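Local coordinates for YfnB (Bacillus subtilis, PDB 3ED5), which is a putative hydrolase of the haloacid dehalogenase-like superfamily, probably acting as a 5'-nucleotidase, at residues R6-I18 and L111-T125. Sequence-based numbering, arbitrary orientation.
Sequences RYRTLLFDVDDTI and LISNLQQQFDLYIVT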
# COMPACT_ATOMS: atom_id res chain seq x y z
N ARG A 6 -3.79 -16.58 19.44
CA ARG A 6 -4.50 -16.75 18.17
C ARG A 6 -5.00 -15.38 17.70
O ARG A 6 -5.88 -14.78 18.37
CB ARG A 6 -5.70 -17.69 18.38
CG ARG A 6 -5.44 -19.16 18.07
CD ARG A 6 -5.69 -19.39 16.58
NE ARG A 6 -5.63 -20.79 16.16
CZ ARG A 6 -4.52 -21.53 16.18
NH1 ARG A 6 -3.39 -21.02 16.66
NH2 ARG A 6 -4.56 -22.78 15.76
N TYR A 7 -4.48 -14.88 16.57
CA TYR A 7 -5.01 -13.63 16.04
C TYR A 7 -6.41 -13.85 15.56
O TYR A 7 -6.76 -14.95 15.11
CB TYR A 7 -4.17 -13.10 14.86
CG TYR A 7 -2.77 -12.76 15.26
CD1 TYR A 7 -2.48 -11.56 15.91
CD2 TYR A 7 -1.73 -13.68 15.01
CE1 TYR A 7 -1.17 -11.27 16.32
CE2 TYR A 7 -0.41 -13.39 15.39
CZ TYR A 7 -0.14 -12.19 16.03
OH TYR A 7 1.16 -11.90 16.38
N ARG A 8 -7.22 -12.80 15.63
CA ARG A 8 -8.58 -12.86 15.11
C ARG A 8 -8.80 -11.92 13.94
O ARG A 8 -9.66 -12.19 13.09
CB ARG A 8 -9.57 -12.53 16.22
CG ARG A 8 -9.63 -13.63 17.27
CD ARG A 8 -10.88 -13.52 18.13
NE ARG A 8 -10.85 -12.35 19.01
CZ ARG A 8 -10.33 -12.36 20.23
NH1 ARG A 8 -9.79 -13.47 20.72
NH2 ARG A 8 -10.37 -11.26 20.97
N THR A 9 -8.02 -10.84 13.90
CA THR A 9 -8.27 -9.72 13.02
C THR A 9 -6.98 -9.44 12.27
O THR A 9 -5.95 -9.20 12.91
CB THR A 9 -8.63 -8.49 13.85
OG1 THR A 9 -9.74 -8.81 14.71
CG2 THR A 9 -9.01 -7.28 12.95
N LEU A 10 -7.04 -9.45 10.93
CA LEU A 10 -5.85 -9.17 10.09
C LEU A 10 -6.09 -7.89 9.30
O LEU A 10 -7.13 -7.77 8.63
CB LEU A 10 -5.53 -10.34 9.12
CG LEU A 10 -5.50 -11.71 9.84
CD1 LEU A 10 -5.28 -12.84 8.81
CD2 LEU A 10 -4.43 -11.76 10.94
N LEU A 11 -5.16 -6.95 9.41
CA LEU A 11 -5.23 -5.71 8.66
C LEU A 11 -4.17 -5.77 7.55
O LEU A 11 -2.98 -5.90 7.83
CB LEU A 11 -4.94 -4.50 9.56
CG LEU A 11 -5.67 -4.45 10.93
CD1 LEU A 11 -5.28 -3.16 11.66
CD2 LEU A 11 -7.20 -4.51 10.79
N PHE A 12 -4.63 -5.69 6.31
CA PHE A 12 -3.70 -5.80 5.19
C PHE A 12 -3.56 -4.46 4.49
O PHE A 12 -4.54 -3.82 4.13
CB PHE A 12 -4.24 -6.80 4.14
CG PHE A 12 -3.95 -8.23 4.45
CD1 PHE A 12 -2.78 -8.85 4.01
CD2 PHE A 12 -4.89 -8.99 5.17
CE1 PHE A 12 -2.52 -10.21 4.34
CE2 PHE A 12 -4.65 -10.35 5.47
CZ PHE A 12 -3.48 -10.96 5.06
N ASP A 13 -2.31 -4.07 4.28
CA ASP A 13 -1.98 -3.06 3.29
C ASP A 13 -2.29 -3.62 1.89
O ASP A 13 -2.39 -4.83 1.70
CB ASP A 13 -0.49 -2.72 3.44
CG ASP A 13 0.01 -1.77 2.36
OD1 ASP A 13 -0.40 -0.59 2.33
OD2 ASP A 13 0.83 -2.25 1.56
N VAL A 14 -2.44 -2.74 0.89
CA VAL A 14 -2.78 -3.18 -0.48
C VAL A 14 -1.51 -3.28 -1.34
O VAL A 14 -1.12 -4.36 -1.82
CB VAL A 14 -3.79 -2.19 -1.17
CG1 VAL A 14 -4.11 -2.63 -2.62
CG2 VAL A 14 -5.15 -2.18 -0.39
N ASP A 15 -0.90 -2.13 -1.55
CA ASP A 15 0.12 -2.03 -2.61
C ASP A 15 1.44 -2.69 -2.24
O ASP A 15 2.06 -2.35 -1.23
CB ASP A 15 0.32 -0.57 -3.04
CG ASP A 15 -0.91 -0.03 -3.73
OD1 ASP A 15 -1.55 -0.83 -4.44
OD2 ASP A 15 -1.21 1.16 -3.59
N ASP A 16 1.83 -3.63 -3.09
CA ASP A 16 3.02 -4.46 -2.91
C ASP A 16 2.93 -5.30 -1.65
O ASP A 16 3.94 -5.79 -1.16
CB ASP A 16 4.31 -3.63 -2.95
CG ASP A 16 4.51 -2.99 -4.31
OD1 ASP A 16 4.21 -3.68 -5.32
OD2 ASP A 16 4.96 -1.84 -4.33
N THR A 17 1.69 -5.53 -1.18
CA THR A 17 1.43 -6.47 -0.09
C THR A 17 0.56 -7.59 -0.66
O THR A 17 0.99 -8.74 -0.66
CB THR A 17 0.76 -5.76 1.11
OG1 THR A 17 1.65 -4.74 1.59
CG2 THR A 17 0.50 -6.77 2.27
N ILE A 18 -0.61 -7.24 -1.22
CA ILE A 18 -1.46 -8.22 -1.91
C ILE A 18 -1.64 -7.94 -3.41
O ILE A 18 -1.89 -8.86 -4.16
CB ILE A 18 -2.86 -8.43 -1.21
CG1 ILE A 18 -3.61 -7.09 -1.08
CG2 ILE A 18 -2.65 -9.14 0.13
CD1 ILE A 18 -5.01 -7.16 -0.33
N LEU A 111 -4.26 -17.15 -0.74
CA LEU A 111 -4.02 -16.79 0.67
C LEU A 111 -5.24 -16.09 1.26
O LEU A 111 -5.81 -16.53 2.26
CB LEU A 111 -2.78 -15.92 0.86
CG LEU A 111 -2.66 -15.44 2.32
CD1 LEU A 111 -1.98 -16.57 3.14
CD2 LEU A 111 -2.02 -14.12 2.51
N ILE A 112 -5.66 -15.00 0.63
CA ILE A 112 -6.81 -14.24 1.14
C ILE A 112 -8.09 -15.11 1.23
O ILE A 112 -8.83 -15.05 2.22
CB ILE A 112 -7.02 -12.96 0.30
CG1 ILE A 112 -5.83 -11.99 0.51
CG2 ILE A 112 -8.37 -12.28 0.56
CD1 ILE A 112 -5.60 -11.57 2.02
N SER A 113 -8.35 -15.91 0.20
CA SER A 113 -9.52 -16.80 0.20
C SER A 113 -9.48 -17.77 1.39
O SER A 113 -10.50 -18.00 2.07
CB SER A 113 -9.57 -17.59 -1.11
OG SER A 113 -10.64 -18.52 -1.06
N ASN A 114 -8.31 -18.36 1.62
CA ASN A 114 -8.13 -19.26 2.77
C ASN A 114 -8.30 -18.51 4.11
O ASN A 114 -8.99 -18.99 5.01
CB ASN A 114 -6.76 -19.98 2.70
CG ASN A 114 -6.78 -21.17 1.75
OD1 ASN A 114 -7.83 -21.75 1.49
ND2 ASN A 114 -5.59 -21.55 1.23
N LEU A 115 -7.67 -17.34 4.24
CA LEU A 115 -7.73 -16.63 5.53
C LEU A 115 -9.12 -16.10 5.88
O LEU A 115 -9.49 -16.05 7.06
CB LEU A 115 -6.71 -15.49 5.57
CG LEU A 115 -5.24 -15.86 5.38
CD1 LEU A 115 -4.38 -14.60 5.55
CD2 LEU A 115 -4.77 -16.97 6.34
N GLN A 116 -9.90 -15.74 4.85
CA GLN A 116 -11.24 -15.24 5.06
C GLN A 116 -12.10 -16.27 5.82
O GLN A 116 -13.02 -15.90 6.53
CB GLN A 116 -11.86 -14.84 3.70
CG GLN A 116 -13.23 -14.16 3.77
CD GLN A 116 -14.38 -15.15 3.91
OE1 GLN A 116 -14.27 -16.33 3.55
NE2 GLN A 116 -15.50 -14.68 4.47
N GLN A 117 -11.79 -17.55 5.64
CA GLN A 117 -12.55 -18.64 6.30
C GLN A 117 -12.30 -18.69 7.80
O GLN A 117 -13.10 -19.30 8.53
CB GLN A 117 -12.15 -19.97 5.68
CG GLN A 117 -12.25 -19.99 4.18
CD GLN A 117 -13.39 -20.82 3.70
OE1 GLN A 117 -14.45 -20.30 3.36
NE2 GLN A 117 -13.20 -22.14 3.71
N GLN A 118 -11.19 -18.11 8.26
CA GLN A 118 -10.79 -18.26 9.69
C GLN A 118 -10.45 -16.99 10.46
O GLN A 118 -10.22 -17.05 11.67
CB GLN A 118 -9.61 -19.22 9.79
CG GLN A 118 -9.91 -20.60 9.26
CD GLN A 118 -8.83 -21.58 9.62
OE1 GLN A 118 -8.58 -21.85 10.80
NE2 GLN A 118 -8.17 -22.14 8.61
N PHE A 119 -10.39 -15.86 9.77
CA PHE A 119 -10.03 -14.58 10.36
C PHE A 119 -10.92 -13.49 9.80
O PHE A 119 -11.51 -13.67 8.72
CB PHE A 119 -8.57 -14.23 10.02
CG PHE A 119 -7.56 -15.23 10.50
CD1 PHE A 119 -6.97 -15.10 11.76
CD2 PHE A 119 -7.20 -16.32 9.70
CE1 PHE A 119 -6.03 -16.04 12.21
CE2 PHE A 119 -6.28 -17.28 10.15
CZ PHE A 119 -5.69 -17.13 11.40
N ASP A 120 -11.02 -12.38 10.51
CA ASP A 120 -11.72 -11.20 10.00
C ASP A 120 -10.69 -10.36 9.27
O ASP A 120 -9.65 -9.98 9.84
CB ASP A 120 -12.35 -10.41 11.14
CG ASP A 120 -13.43 -11.18 11.85
OD1 ASP A 120 -14.13 -11.98 11.20
OD2 ASP A 120 -13.57 -10.98 13.08
N LEU A 121 -10.94 -10.07 7.98
CA LEU A 121 -9.93 -9.35 7.20
C LEU A 121 -10.36 -7.91 6.92
O LEU A 121 -11.51 -7.66 6.60
CB LEU A 121 -9.69 -10.06 5.86
CG LEU A 121 -9.49 -11.57 5.91
CD1 LEU A 121 -9.24 -12.14 4.50
CD2 LEU A 121 -8.36 -11.99 6.89
N TYR A 122 -9.42 -6.98 7.04
CA TYR A 122 -9.70 -5.58 6.73
C TYR A 122 -8.56 -5.05 5.87
O TYR A 122 -7.43 -5.54 5.94
CB TYR A 122 -9.74 -4.71 7.96
CG TYR A 122 -10.88 -5.12 8.86
CD1 TYR A 122 -12.14 -4.52 8.72
CD2 TYR A 122 -10.70 -6.12 9.81
CE1 TYR A 122 -13.22 -4.91 9.54
CE2 TYR A 122 -11.80 -6.51 10.65
CZ TYR A 122 -13.02 -5.90 10.49
OH TYR A 122 -14.11 -6.24 11.28
N ILE A 123 -8.87 -4.00 5.12
CA ILE A 123 -7.85 -3.27 4.34
C ILE A 123 -7.50 -1.96 5.06
O ILE A 123 -8.40 -1.28 5.55
CB ILE A 123 -8.34 -2.92 2.91
CG1 ILE A 123 -8.52 -4.18 2.04
CG2 ILE A 123 -7.37 -1.89 2.24
CD1 ILE A 123 -7.20 -4.89 1.71
N VAL A 124 -6.19 -1.63 5.13
CA VAL A 124 -5.73 -0.35 5.68
C VAL A 124 -4.79 0.26 4.62
O VAL A 124 -3.74 -0.30 4.31
CB VAL A 124 -5.08 -0.46 7.09
CG1 VAL A 124 -6.21 -0.82 8.14
CG2 VAL A 124 -3.90 -1.51 7.12
N THR A 125 -5.25 1.36 4.04
CA THR A 125 -4.50 1.93 2.90
C THR A 125 -4.48 3.46 2.88
O THR A 125 -5.46 4.11 3.25
CB THR A 125 -5.02 1.34 1.53
OG1 THR A 125 -4.19 1.83 0.44
CG2 THR A 125 -6.49 1.78 1.26
O HOH W 1 -8.95 -16.56 14.35
O HOH W 2 -12.35 -8.57 14.10
O HOH W 3 -1.83 0.54 -0.04
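Phe12 drops from strand 9-12 onto helix 108-116, where Ile112 CD1 sits over one ring face, 3.9 Å from the centroid and 16° off the normal. Leu115 CD1 meets the ring edge at Phe12 CZ, 3.8 Å away, and also touches Leu10 CD1. In Leu10, CG lies beside the backbone N (chi1 -49°) and CD1 extends the chain, set against both Leu121 CD2, alongside it, and the Phe119 ring, met off-centre in a CH-pi contact. The Phe119 ring turns its edge to Tyr7 O, 3.2 Å from Phe119 CE1. With an alanine at Phe119, Leu10 CD1 would probably lose its aromatic neighbour and a gap would open beside Tyr7 and Leu230. Strands 9-12 and 120-125 run parallel as neighbours in the Rossmann-like HAD sheet, joined by five backbone hydrogen bonds from Asp120 N-Arg8 O to Val124 N-Phe12 O; the last donor stands 42° out of the carbonyl plane. On the other sheet face, Thr9 CG2 and Leu11 CD2 pack against Tyr122, whose OH bonds Lys146. Beyond the strand, Val14 CG2 presses tightly on Ile123 CG2 (3.5 Å). Asp13, probably the catalytic nucleophile as in other HAD hydrolases, has two conformers; in the one given, Thr17 OG1 donates to Asp13 OD2 at 2.6 Å, while OD1 forms a salt bridge with Lys158, which also bonds Val124 O.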